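Local coordinates for alpha-pyrone synthesis polyketide synthase-like Pks18 (Mycobacterium tuberculosis, PDB 1TED), which probably extends medium- and long-chain aliphatic acyl-CoA starters with malonyl-CoA to make tri- and tetraketide alpha-pyrones, as a homodimeric type III polyketide synthase, at residues 37-41 / 120-124; 52-57 / 69-73; 242-247 / 388-393. All coordinates share one frame; numbering follows the deposited sequence.

Interaction 1. Residues 37-41 / 120-124; sequences GLATG and VSKRA
Ala39 and Val120 meet where the strand ending at Gly41 packs against the last turns of helix 102-125. The methyl of Ala39 points at the helix and fits against its backbone as much as its side chains: CB lies 3.3 Å from Val120 O and 3.4 Å from Ala124 N. Those two polar atoms are already joined by the helical bond from Ala124 N to Val120 O, so the methyl rests on a hydrogen-bonded turn. Around it stand three side-chain carbons, with Arg123 CB at 3.4 Å from Ala39 CB and both Val120 CG1 and Ala124 CB a little farther off.

Val120 straddles the next peptides of the strand. With CG1 anti to the backbone N (chi1 177°), that branch lies near the carbonyl of Ala39, while CG2 reaches Gly41 CA at 3.7 Å. In the thiolase fold, helices pack on both faces of a central sheet, and this contact is one instance: Ala39, with Gly37 and Gly41 two residues away on either side, faces helix 102-125, whereas Leu38 and Thr40 point to the other face, where helix 349-361 receives them. Gly37 CA lies by Ala124 O, so bare backbone faces the helix at both glycines. The axes of the two short segments approach to 6.6 Å, and their N-to-C directions make 149°, nearly antiparallel.

Arg123 starts toward the strand, then runs extended from CG to NE past Thr40. Its NH1 comes obliquely to 3.7 Å from Thr40 O, a near approach and not a hydrogen bond; the polar partner is Asp119, one turn earlier on the same helix, which forms a salt bridge with NH2.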
ATOM      1  N   GLY A  37      -5.768 -14.628 -16.183  1.00 31.79           N
ATOM      2  CA  GLY A  37      -7.129 -14.135 -16.226  1.00 30.29           C
ATOM      3  C   GLY A  37      -7.083 -12.624 -16.193  1.00 29.82           C
ATOM      4  O   GLY A  37      -6.226 -12.047 -15.528  1.00 29.63           O
ATOM      5  N   LEU A  38      -7.997 -11.985 -16.912  1.00 30.58           N
ATOM      6  CA  LEU A  38      -8.058 -10.533 -16.972  1.00 31.42           C
ATOM      7  C   LEU A  38      -9.489 -10.066 -17.230  1.00 30.68           C
ATOM      8  O   LEU A  38     -10.129 -10.489 -18.198  1.00 32.01           O
ATOM      9  CB  LEU A  38      -7.136 -10.023 -18.086  1.00 31.59           C
ATOM     10  CG  LEU A  38      -6.988  -8.516 -18.349  1.00 33.90           C
ATOM     11  CD1 LEU A  38      -5.839  -8.305 -19.307  1.00 33.22           C
ATOM     12  CD2 LEU A  38      -8.263  -7.920 -18.937  1.00 35.31           C
ATOM     13  N   ALA A  39      -9.979  -9.180 -16.373  1.00 29.86           N
ATOM     14  CA  ALA A  39     -11.331  -8.653 -16.509  1.00 29.08           C
ATOM     15  C   ALA A  39     -11.321  -7.142 -16.378  1.00 29.21           C
ATOM     16  O   ALA A  39     -10.451  -6.554 -15.729  1.00 28.68           O
ATOM     17  CB  ALA A  39     -12.254  -9.254 -15.467  1.00 29.56           C
ATOM     18  N   THR A  40     -12.327  -6.528 -16.978  1.00 27.56           N
ATOM     19  CA  THR A  40     -12.454  -5.086 -16.995  1.00 30.09           C
ATOM     20  C   THR A  40     -13.861  -4.632 -16.607  1.00 29.97           C
ATOM     21  O   THR A  40     -14.843  -5.324 -16.878  1.00 31.52           O
ATOM     22  CB  THR A  40     -12.110  -4.596 -18.406  1.00 31.13           C
ATOM     23  OG1 THR A  40     -10.682  -4.469 -18.529  1.00 32.96           O
ATOM     24  CG2 THR A  40     -12.809  -3.309 -18.709  1.00 32.83           C
ATOM     25  N   GLY A  41     -13.963  -3.464 -15.987  1.00 30.00           N
ATOM     26  CA  GLY A  41     -15.272  -2.987 -15.593  1.00 30.06           C
ATOM     27  C   GLY A  41     -15.336  -1.550 -15.122  1.00 31.38           C
ATOM     28  O   GLY A  41     -14.363  -0.987 -14.617  1.00 32.06           O
ATOM     29  N   VAL A 120     -15.877  -7.394 -11.019  1.00 22.83           N
ATOM     30  CA  VAL A 120     -14.730  -7.558 -11.924  1.00 21.72           C
ATOM     31  C   VAL A 120     -13.817  -8.713 -11.520  1.00 22.77           C
ATOM     32  O   VAL A 120     -13.381  -9.487 -12.374  1.00 20.35           O
ATOM     33  CB  VAL A 120     -13.919  -6.250 -12.021  1.00 24.54           C
ATOM     34  CG1 VAL A 120     -12.696  -6.440 -12.912  1.00 21.40           C
ATOM     35  CG2 VAL A 120     -14.809  -5.148 -12.582  1.00 21.93           C
ATOM     36  N   SER A 121     -13.554  -8.831 -10.219  1.00 24.12           N
ATOM     37  CA  SER A 121     -12.717  -9.902  -9.673  1.00 24.98           C
ATOM     38  C   SER A 121     -13.294 -11.250 -10.080  1.00 25.85           C
ATOM     39  O   SER A 121     -12.560 -12.163 -10.453  1.00 26.99           O
ATOM     40  CB  SER A 121     -12.664  -9.817  -8.139  1.00 24.79           C
ATOM     41  OG  SER A 121     -12.036  -8.619  -7.708  1.00 22.19           O
ATOM     42  N   LYS A 122     -14.616 -11.369  -9.996  1.00 28.59           N
ATOM     43  CA  LYS A 122     -15.311 -12.605 -10.381  1.00 30.40           C
ATOM     44  C   LYS A 122     -15.127 -12.880 -11.867  1.00 27.83           C
ATOM     45  O   LYS A 122     -14.912 -14.023 -12.253  1.00 29.61           O
ATOM     46  CB  LYS A 122     -16.824 -12.515 -10.107  1.00 31.16           C
ATOM     47  CG  LYS A 122     -17.250 -12.663  -8.662  1.00 35.26           C
ATOM     48  CD  LYS A 122     -18.761 -12.461  -8.556  1.00 37.88           C
ATOM     49  CE  LYS A 122     -19.257 -12.539  -7.114  1.00 39.35           C
ATOM     50  NZ  LYS A 122     -20.723 -12.240  -7.032  1.00 41.10           N
ATOM     51  N   ARG A 123     -15.234 -11.841 -12.695  1.00 25.69           N
ATOM     52  CA  ARG A 123     -15.081 -12.016 -14.137  1.00 26.67           C
ATOM     53  C   ARG A 123     -13.691 -12.527 -14.492  1.00 27.23           C
ATOM     54  O   ARG A 123     -13.541 -13.304 -15.439  1.00 27.93           O
ATOM     55  CB  ARG A 123     -15.324 -10.707 -14.898  1.00 27.28           C
ATOM     56  CG  ARG A 123     -16.641 -10.007 -14.621  1.00 27.35           C
ATOM     57  CD  ARG A 123     -16.804  -8.775 -15.516  1.00 26.09           C
ATOM     58  NE  ARG A 123     -17.934  -7.969 -15.086  1.00 25.97           N
ATOM     59  CZ  ARG A 123     -18.573  -7.090 -15.849  1.00 28.41           C
ATOM     60  NH1 ARG A 123     -18.193  -6.888 -17.104  1.00 29.58           N
ATOM     61  NH2 ARG A 123     -19.614  -6.428 -15.362  1.00 24.30           N
ATOM     62  N   ALA A 124     -12.680 -12.091 -13.736  1.00 25.93           N
ATOM     63  CA  ALA A 124     -11.294 -12.502 -13.989  1.00 26.91           C
ATOM     64  C   ALA A 124     -11.040 -13.961 -13.624  1.00 26.73           C
ATOM     65  O   ALA A 124     -10.205 -14.630 -14.241  1.00 27.71           O
ATOM     66  CB  ALA A 124     -10.325 -11.599 -13.228  1.00 24.63           C
TER

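Interaction 2. Residues 52-57 / 69-73; sequences AADRVA and IPRVY
Tyr73 meets Ala53 from its first side-chain carbon onward, CB lying 3.8 Å from Ala53 CB. At CG the same methyl comes to 3.7 Å, over one face of the ring, and at CD1 it is still only 3.9 Å away. Ala53 CA sits above the ring centre, 4.0 Å from the centroid and only 8° off the normal, a CH-pi contact made by the helix backbone itself. Farther out, CE1 passes near Ala52 CB. The tip, OH, then reaches Val56 CG2 at 3.6 Å, with the valine side chain set roughly perpendicular to the tyrosine.

One turn back on helix 68-74, Ile69 makes the other contacts. Its CG2, anti to the backbone N, is directed at the other helix and touches Ala53 O at 3.4 Å and, more loosely, Ala57 CB; CD1 meets Val56 CG1 instead. The two form a near-antiparallel helix pair, with segment axes 9.4 Å apart. Myristic acid bound in the enzyme touches Tyr73, whose side chain is also about 5 Å from that of His221, a probable substrate-binding residue. Across the helices the grip is apolar and CH-pi in character, so Tyr73 is held by apolar neighbours next to the bound fatty acid.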
ATOM      1  N   ALA A  52     -20.763  17.122 -20.697  1.00 41.81           N
ATOM      2  CA  ALA A  52     -20.000  17.455 -19.498  1.00 41.64           C
ATOM      3  C   ALA A  52     -19.462  18.880 -19.592  1.00 42.50           C
ATOM      4  O   ALA A  52     -19.599  19.663 -18.649  1.00 43.02           O
ATOM      5  CB  ALA A  52     -18.841  16.475 -19.311  1.00 39.22           C
ATOM      6  N   ALA A  53     -18.843  19.214 -20.724  1.00 42.39           N
ATOM      7  CA  ALA A  53     -18.290  20.552 -20.920  1.00 43.10           C
ATOM      8  C   ALA A  53     -19.365  21.631 -20.728  1.00 44.66           C
ATOM      9  O   ALA A  53     -19.155  22.617 -20.007  1.00 45.50           O
ATOM     10  CB  ALA A  53     -17.669  20.667 -22.307  1.00 40.64           C
ATOM     11  N   ASP A  54     -20.518  21.446 -21.364  1.00 46.29           N
ATOM     12  CA  ASP A  54     -21.597  22.422 -21.236  1.00 47.75           C
ATOM     13  C   ASP A  54     -22.096  22.539 -19.797  1.00 47.94           C
ATOM     14  O   ASP A  54     -22.277  23.642 -19.284  1.00 48.83           O
ATOM     15  CB  ASP A  54     -22.769  22.066 -22.158  1.00 47.38           C
ATOM     16  CG  ASP A  54     -22.398  22.135 -23.628  1.00 48.57           C
ATOM     17  OD1 ASP A  54     -21.702  23.099 -24.028  1.00 48.94           O
ATOM     18  OD2 ASP A  54     -22.812  21.228 -24.384  1.00 46.69           O
ATOM     19  N   ARG A  55     -22.305  21.405 -19.139  1.00 48.12           N
ATOM     20  CA  ARG A  55     -22.802  21.417 -17.770  1.00 49.15           C
ATOM     21  C   ARG A  55     -21.800  21.977 -16.763  1.00 48.87           C
ATOM     22  O   ARG A  55     -22.191  22.549 -15.746  1.00 47.74           O
ATOM     23  CB  ARG A  55     -23.261  20.010 -17.382  1.00 51.49           C
ATOM     24  CG  ARG A  55     -24.285  19.483 -18.372  1.00 56.59           C
ATOM     25  CD  ARG A  55     -24.972  18.195 -17.962  1.00 60.79           C
ATOM     26  NE  ARG A  55     -25.793  17.710 -19.074  1.00 65.00           N
ATOM     27  CZ  ARG A  55     -26.607  16.662 -19.019  1.00 66.19           C
ATOM     28  NH1 ARG A  55     -26.726  15.970 -17.893  1.00 67.69           N
ATOM     29  NH2 ARG A  55     -27.297  16.301 -20.096  1.00 66.60           N
ATOM     30  N   VAL A  56     -20.512  21.823 -17.045  1.00 48.55           N
ATOM     31  CA  VAL A  56     -19.483  22.353 -16.160  1.00 48.92           C
ATOM     32  C   VAL A  56     -19.341  23.844 -16.449  1.00 50.15           C
ATOM     33  O   VAL A  56     -19.125  24.649 -15.548  1.00 49.91           O
ATOM     34  CB  VAL A  56     -18.126  21.661 -16.397  1.00 48.83           C
ATOM     35  CG1 VAL A  56     -17.032  22.366 -15.603  1.00 46.79           C
ATOM     36  CG2 VAL A  56     -18.219  20.196 -15.995  1.00 47.79           C
ATOM     37  N   ALA A  57     -19.478  24.205 -17.720  1.00 52.08           N
ATOM     38  CA  ALA A  57     -19.370  25.597 -18.135  1.00 54.37           C
ATOM     39  C   ALA A  57     -20.378  26.477 -17.398  1.00 55.46           C
ATOM     40  O   ALA A  57     -20.137  27.664 -17.174  1.00 55.67           O
ATOM     41  CB  ALA A  57     -19.580  25.706 -19.638  1.00 53.96           C
ATOM     42  N   ILE A  69     -13.473  26.680 -19.780  1.00 58.97           N
ATOM     43  CA  ILE A  69     -13.997  25.319 -19.842  1.00 56.81           C
ATOM     44  C   ILE A  69     -13.983  24.686 -21.233  1.00 56.26           C
ATOM     45  O   ILE A  69     -13.405  23.620 -21.422  1.00 54.85           O
ATOM     46  CB  ILE A  69     -15.431  25.253 -19.270  1.00 55.24           C
ATOM     47  CG1 ILE A  69     -15.418  25.682 -17.805  1.00 54.85           C
ATOM     48  CG2 ILE A  69     -15.991  23.843 -19.399  1.00 53.76           C
ATOM     49  CD1 ILE A  69     -14.476  24.873 -16.928  1.00 55.82           C
ATOM     50  N   PRO A  70     -14.620  25.334 -22.223  1.00 56.76           N
ATOM     51  CA  PRO A  70     -14.666  24.802 -23.589  1.00 56.95           C
ATOM     52  C   PRO A  70     -13.312  24.383 -24.168  1.00 57.71           C
ATOM     53  O   PRO A  70     -13.216  23.346 -24.827  1.00 57.92           O
ATOM     54  CB  PRO A  70     -15.312  25.941 -24.373  1.00 57.17           C
ATOM     55  CG  PRO A  70     -16.245  26.532 -23.373  1.00 56.44           C
ATOM     56  CD  PRO A  70     -15.381  26.594 -22.136  1.00 56.64           C
ATOM     57  N   ARG A  71     -12.274  25.186 -23.931  1.00 58.00           N
ATOM     58  CA  ARG A  71     -10.932  24.882 -24.435  1.00 59.19           C
ATOM     59  C   ARG A  71     -10.392  23.631 -23.754  1.00 58.91           C
ATOM     60  O   ARG A  71     -10.035  22.647 -24.404  1.00 58.77           O
ATOM     61  CB  ARG A  71      -9.968  26.036 -24.145  1.00 60.15           C
ATOM     62  CG  ARG A  71     -10.433  27.397 -24.606  1.00 62.59           C
ATOM     63  CD  ARG A  71      -9.480  28.476 -24.112  1.00 65.25           C
ATOM     64  NE  ARG A  71     -10.186  29.722 -23.831  1.00 67.59           N
ATOM     65  CZ  ARG A  71      -9.779  30.629 -22.949  1.00 68.90           C
ATOM     66  NH1 ARG A  71      -8.659  30.432 -22.262  1.00 70.49           N
ATOM     67  NH2 ARG A  71     -10.505  31.720 -22.736  1.00 69.68           N
ATOM     68  N   VAL A  72     -10.335  23.694 -22.428  1.00 58.11           N
ATOM     69  CA  VAL A  72      -9.838  22.597 -21.614  1.00 57.93           C
ATOM     70  C   VAL A  72     -10.774  21.392 -21.660  1.00 57.47           C
ATOM     71  O   VAL A  72     -10.850  20.621 -20.709  1.00 61.40           O
ATOM     72  CB  VAL A  72      -9.653  23.057 -20.139  1.00 57.56           C
ATOM     73  CG1 VAL A  72     -10.992  23.449 -19.547  1.00 59.79           C
ATOM     74  CG2 VAL A  72      -8.998  21.960 -19.312  1.00 57.12           C
ATOM     75  N   TYR A  73     -11.495  21.233 -22.761  1.00 55.08           N
ATOM     76  CA  TYR A  73     -12.412  20.105 -22.910  1.00 52.77           C
ATOM     77  C   TYR A  73     -12.358  19.584 -24.333  1.00 51.75           C
ATOM     78  O   TYR A  73     -12.417  18.375 -24.557  1.00 50.93           O
ATOM     79  CB  TYR A  73     -13.852  20.506 -22.542  1.00 52.08           C
ATOM     80  CG  TYR A  73     -14.254  20.099 -21.135  1.00 50.12           C
ATOM     81  CD1 TYR A  73     -14.631  18.788 -20.848  1.00 48.04           C
ATOM     82  CD2 TYR A  73     -14.196  21.013 -20.082  1.00 48.80           C
ATOM     83  CE1 TYR A  73     -14.931  18.397 -19.542  1.00 48.47           C
ATOM     84  CE2 TYR A  73     -14.493  20.633 -18.777  1.00 47.42           C
ATOM     85  CZ  TYR A  73     -14.855  19.326 -18.514  1.00 47.87           C
ATOM     86  OH  TYR A  73     -15.107  18.947 -17.216  1.00 47.94           O
TER

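Interaction 3. Residues 242-247 / 388-393; sequences LEPGKV and FDIIRR
Ile391 carries CG1 beside its backbone N (chi1 -57°), and its extended chain takes CD1 to Leu242, on which the end of the isoleucine packs, though exactly how closely is doubtful. Val247 has CG1 anti to its N, which sends that methyl toward Phe388 CD1, while CG2 lies alongside Ile390 CG1 at 4.1 Å. These groups flank the join of two neighbouring antiparallel strands of the central thiolase-fold sheet, 247-256 and 382-390, where Val247 and Ile390 form a non-hydrogen-bonded pair.

Just outside the strands, the loop 243-246 and Ile391 are tied by two straight backbone bonds. Ile391 N gives to Lys246 O at 3.0 Å, approaching nearly along the C=O axis, and Gly245 N gives to Ile391 O at 2.7 Å, lying in the carbonyl plane. Gly245 occupies the third place of a type II turn from Glu243 to Lys246, where its positive phi of 99° suits a residue without a side chain. The final arginines point away: Arg392 pairs with Glu364, and one face of its guanidinium lies over Ile390 CG2. Pro244 packs against the chain end, its CB 3.3 Å from Arg392 O and its CG 3.8 Å from Arg393 CA.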
ATOM      1  N   LEU A 242       1.683 -22.546 -23.539  1.00 43.97           N
ATOM      2  CA  LEU A 242       0.548 -21.770 -23.060  1.00 43.22           C
ATOM      3  C   LEU A 242      -0.504 -21.587 -24.148  1.00 43.59           C
ATOM      4  O   LEU A 242      -0.187 -21.582 -25.342  1.00 42.23           O
ATOM      5  CB  LEU A 242       1.027 -20.401 -22.554  1.00 43.24           C
ATOM      6  CG  LEU A 242       2.113 -20.353 -21.468  1.00 43.10           C
ATOM      7  CD1 LEU A 242       2.705 -18.959 -21.405  1.00 40.79           C
ATOM      8  CD2 LEU A 242       1.537 -20.739 -20.118  1.00 43.26           C
ATOM      9  N   GLU A 243      -1.760 -21.432 -23.735  1.00 43.42           N
ATOM     10  CA  GLU A 243      -2.837 -21.250 -24.695  1.00 42.88           C
ATOM     11  C   GLU A 243      -2.971 -19.793 -25.123  1.00 41.49           C
ATOM     12  O   GLU A 243      -2.520 -18.879 -24.421  1.00 40.40           O
ATOM     13  CB  GLU A 243      -4.165 -21.758 -24.120  1.00 45.87           C
ATOM     14  CG  GLU A 243      -4.605 -21.108 -22.827  1.00 51.94           C
ATOM     15  CD  GLU A 243      -5.973 -21.594 -22.356  1.00 55.58           C
ATOM     16  OE1 GLU A 243      -6.983 -21.288 -23.030  1.00 57.14           O
ATOM     17  OE2 GLU A 243      -6.034 -22.283 -21.312  1.00 56.39           O
ATOM     18  N   PRO A 244      -3.578 -19.559 -26.302  1.00 39.61           N
ATOM     19  CA  PRO A 244      -3.785 -18.213 -26.847  1.00 38.65           C
ATOM     20  C   PRO A 244      -4.481 -17.283 -25.853  1.00 37.56           C
ATOM     21  O   PRO A 244      -5.401 -17.692 -25.139  1.00 39.12           O
ATOM     22  CB  PRO A 244      -4.624 -18.482 -28.094  1.00 37.40           C
ATOM     23  CG  PRO A 244      -4.059 -19.766 -28.577  1.00 38.90           C
ATOM     24  CD  PRO A 244      -3.973 -20.579 -27.289  1.00 38.68           C
ATOM     25  N   GLY A 245      -4.027 -16.035 -25.804  1.00 34.89           N
ATOM     26  CA  GLY A 245      -4.612 -15.080 -24.886  1.00 32.99           C
ATOM     27  C   GLY A 245      -3.796 -14.897 -23.618  1.00 32.03           C
ATOM     28  O   GLY A 245      -3.894 -13.858 -22.973  1.00 32.24           O
ATOM     29  N   LYS A 246      -2.997 -15.897 -23.254  1.00 32.05           N
ATOM     30  CA  LYS A 246      -2.175 -15.802 -22.051  1.00 34.01           C
ATOM     31  C   LYS A 246      -1.102 -14.729 -22.234  1.00 34.95           C
ATOM     32  O   LYS A 246      -0.573 -14.536 -23.335  1.00 33.59           O
ATOM     33  CB  LYS A 246      -1.528 -17.156 -21.714  1.00 35.63           C
ATOM     34  CG  LYS A 246      -2.215 -17.914 -20.565  1.00 38.74           C
ATOM     35  CD  LYS A 246      -3.552 -18.509 -20.992  1.00 43.80           C
ATOM     36  CE  LYS A 246      -4.593 -18.546 -19.856  1.00 45.08           C
ATOM     37  NZ  LYS A 246      -4.189 -19.325 -18.644  1.00 49.61           N
ATOM     38  N   VAL A 247      -0.789 -14.024 -21.151  1.00 33.82           N
ATOM     39  CA  VAL A 247       0.197 -12.951 -21.206  1.00 31.58           C
ATOM     40  C   VAL A 247       1.363 -13.241 -20.278  1.00 31.16           C
ATOM     41  O   VAL A 247       1.181 -13.328 -19.065  1.00 31.92           O
ATOM     42  CB  VAL A 247      -0.436 -11.606 -20.788  1.00 29.17           C
ATOM     43  CG1 VAL A 247       0.601 -10.507 -20.824  1.00 28.35           C
ATOM     44  CG2 VAL A 247      -1.588 -11.269 -21.703  1.00 29.13           C
ATOM     45  N   PHE A 388       6.381  -7.692 -22.050  1.00 24.01           N
ATOM     46  CA  PHE A 388       5.481  -8.834 -22.021  1.00 26.38           C
ATOM     47  C   PHE A 388       5.246  -9.498 -23.368  1.00 27.07           C
ATOM     48  O   PHE A 388       5.539  -8.930 -24.419  1.00 29.77           O
ATOM     49  CB  PHE A 388       4.138  -8.409 -21.406  1.00 26.03           C
ATOM     50  CG  PHE A 388       3.365  -7.427 -22.244  1.00 26.38           C
ATOM     51  CD1 PHE A 388       2.550  -7.866 -23.286  1.00 26.69           C
ATOM     52  CD2 PHE A 388       3.462  -6.058 -22.002  1.00 25.70           C
ATOM     53  CE1 PHE A 388       1.839  -6.952 -24.078  1.00 27.00           C
ATOM     54  CE2 PHE A 388       2.757  -5.138 -22.787  1.00 26.28           C
ATOM     55  CZ  PHE A 388       1.945  -5.587 -23.825  1.00 25.65           C
ATOM     56  N   ASP A 389       4.714 -10.715 -23.314  1.00 27.42           N
ATOM     57  CA  ASP A 389       4.392 -11.510 -24.496  1.00 29.92           C
ATOM     58  C   ASP A 389       2.921 -11.954 -24.473  1.00 31.06           C
ATOM     59  O   ASP A 389       2.435 -12.446 -23.456  1.00 32.47           O
ATOM     60  CB  ASP A 389       5.271 -12.767 -24.552  1.00 29.89           C
ATOM     61  CG  ASP A 389       6.571 -12.550 -25.304  1.00 31.29           C
ATOM     62  OD1 ASP A 389       6.856 -11.404 -25.717  1.00 32.35           O
ATOM     63  OD2 ASP A 389       7.314 -13.538 -25.481  1.00 31.74           O
ATOM     64  N   ILE A 390       2.212 -11.755 -25.580  1.00 30.81           N
ATOM     65  CA  ILE A 390       0.827 -12.203 -25.683  1.00 31.46           C
ATOM     66  C   ILE A 390       0.837 -13.377 -26.666  1.00 32.09           C
ATOM     67  O   ILE A 390       1.240 -13.236 -27.828  1.00 31.33           O
ATOM     68  CB  ILE A 390      -0.126 -11.114 -26.236  1.00 33.46           C
ATOM     69  CG1 ILE A 390      -0.195  -9.915 -25.284  1.00 33.86           C
ATOM     70  CG2 ILE A 390      -1.537 -11.697 -26.395  1.00 33.14           C
ATOM     71  CD1 ILE A 390      -1.048  -8.770 -25.824  1.00 32.88           C
ATOM     72  N   ILE A 391       0.407 -14.543 -26.203  1.00 31.14           N
ATOM     73  CA  ILE A 391       0.389 -15.703 -27.069  1.00 32.97           C
ATOM     74  C   ILE A 391      -0.818 -15.671 -28.006  1.00 34.70           C
ATOM     75  O   ILE A 391      -1.971 -15.584 -27.565  1.00 35.15           O
ATOM     76  CB  ILE A 391       0.402 -17.002 -26.241  1.00 32.55           C
ATOM     77  CG1 ILE A 391       1.641 -17.002 -25.338  1.00 33.02           C
ATOM     78  CG2 ILE A 391       0.395 -18.210 -27.165  1.00 33.06           C
ATOM     79  CD1 ILE A 391       1.962 -18.317 -24.722  1.00 37.39           C
ATOM     80  N   ARG A 392      -0.542 -15.708 -29.305  1.00 34.18           N
ATOM     81  CA  ARG A 392      -1.604 -15.682 -30.299  1.00 35.79           C
ATOM     82  C   ARG A 392      -1.988 -17.110 -30.665  1.00 36.39           C
ATOM     83  O   ARG A 392      -3.167 -17.414 -30.830  1.00 37.71           O
ATOM     84  CB  ARG A 392      -1.147 -14.911 -31.537  1.00 33.90           C
ATOM     85  CG  ARG A 392      -0.659 -13.503 -31.228  1.00 31.92           C
ATOM     86  CD  ARG A 392      -1.702 -12.689 -30.471  1.00 30.25           C
ATOM     87  NE  ARG A 392      -1.291 -11.291 -30.340  1.00 29.94           N
ATOM     88  CZ  ARG A 392      -2.044 -10.325 -29.819  1.00 28.83           C
ATOM     89  NH1 ARG A 392      -3.264 -10.594 -29.364  1.00 26.10           N
ATOM     90  NH2 ARG A 392      -1.582  -9.085 -29.775  1.00 27.11           N
ATOM     91  N   ARG A 393      -0.983 -17.976 -30.785  1.00 37.01           N
ATOM     92  CA  ARG A 393      -1.193 -19.384 -31.097  1.00 39.11           C
ATOM     93  C   ARG A 393       0.028 -20.220 -30.710  1.00 40.56           C
ATOM     94  O   ARG A 393       1.122 -19.624 -30.598  1.00 41.26           O
ATOM     95  CB  ARG A 393      -1.506 -19.567 -32.588  1.00 39.55           C
ATOM     96  CG  ARG A 393      -0.512 -18.941 -33.527  1.00 37.55           C
ATOM     97  CD  ARG A 393      -0.833 -19.299 -34.975  1.00 39.52           C
ATOM     98  NE  ARG A 393       0.329 -19.073 -35.828  1.00 39.09           N
ATOM     99  CZ  ARG A 393       0.696 -17.887 -36.298  1.00 37.35           C
ATOM    100  NH1 ARG A 393      -0.018 -16.806 -36.017  1.00 34.08           N
ATOM    101  NH2 ARG A 393       1.802 -17.783 -37.018  1.00 36.34           N
ATOM    102  OXT ARG A 393      -0.116 -21.455 -30.525  1.00 41.58           O
TER

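How the interactions relate
Interactions 1 and 3 serve the same sheet, their nearest atoms about 5 Å apart, yet one builds across its face and the other along its plane. Interaction 1 is buried and joins helix to strand through small side chains; interaction 3, where one strand begins and its neighbour ends beside the C-terminus, is only partly buried and adds backbone hydrogen bonds to its apolar contacts. Helix 349-361 links them, touching Leu38 and Thr40 as well as Val247, Phe388 and Ile390. Interaction 2 stands apart, its centre about 42 Å from that of interaction 3: a peripheral helix pair, aromatic and aliphatic, the one contact of the three beside the bound fatty acid.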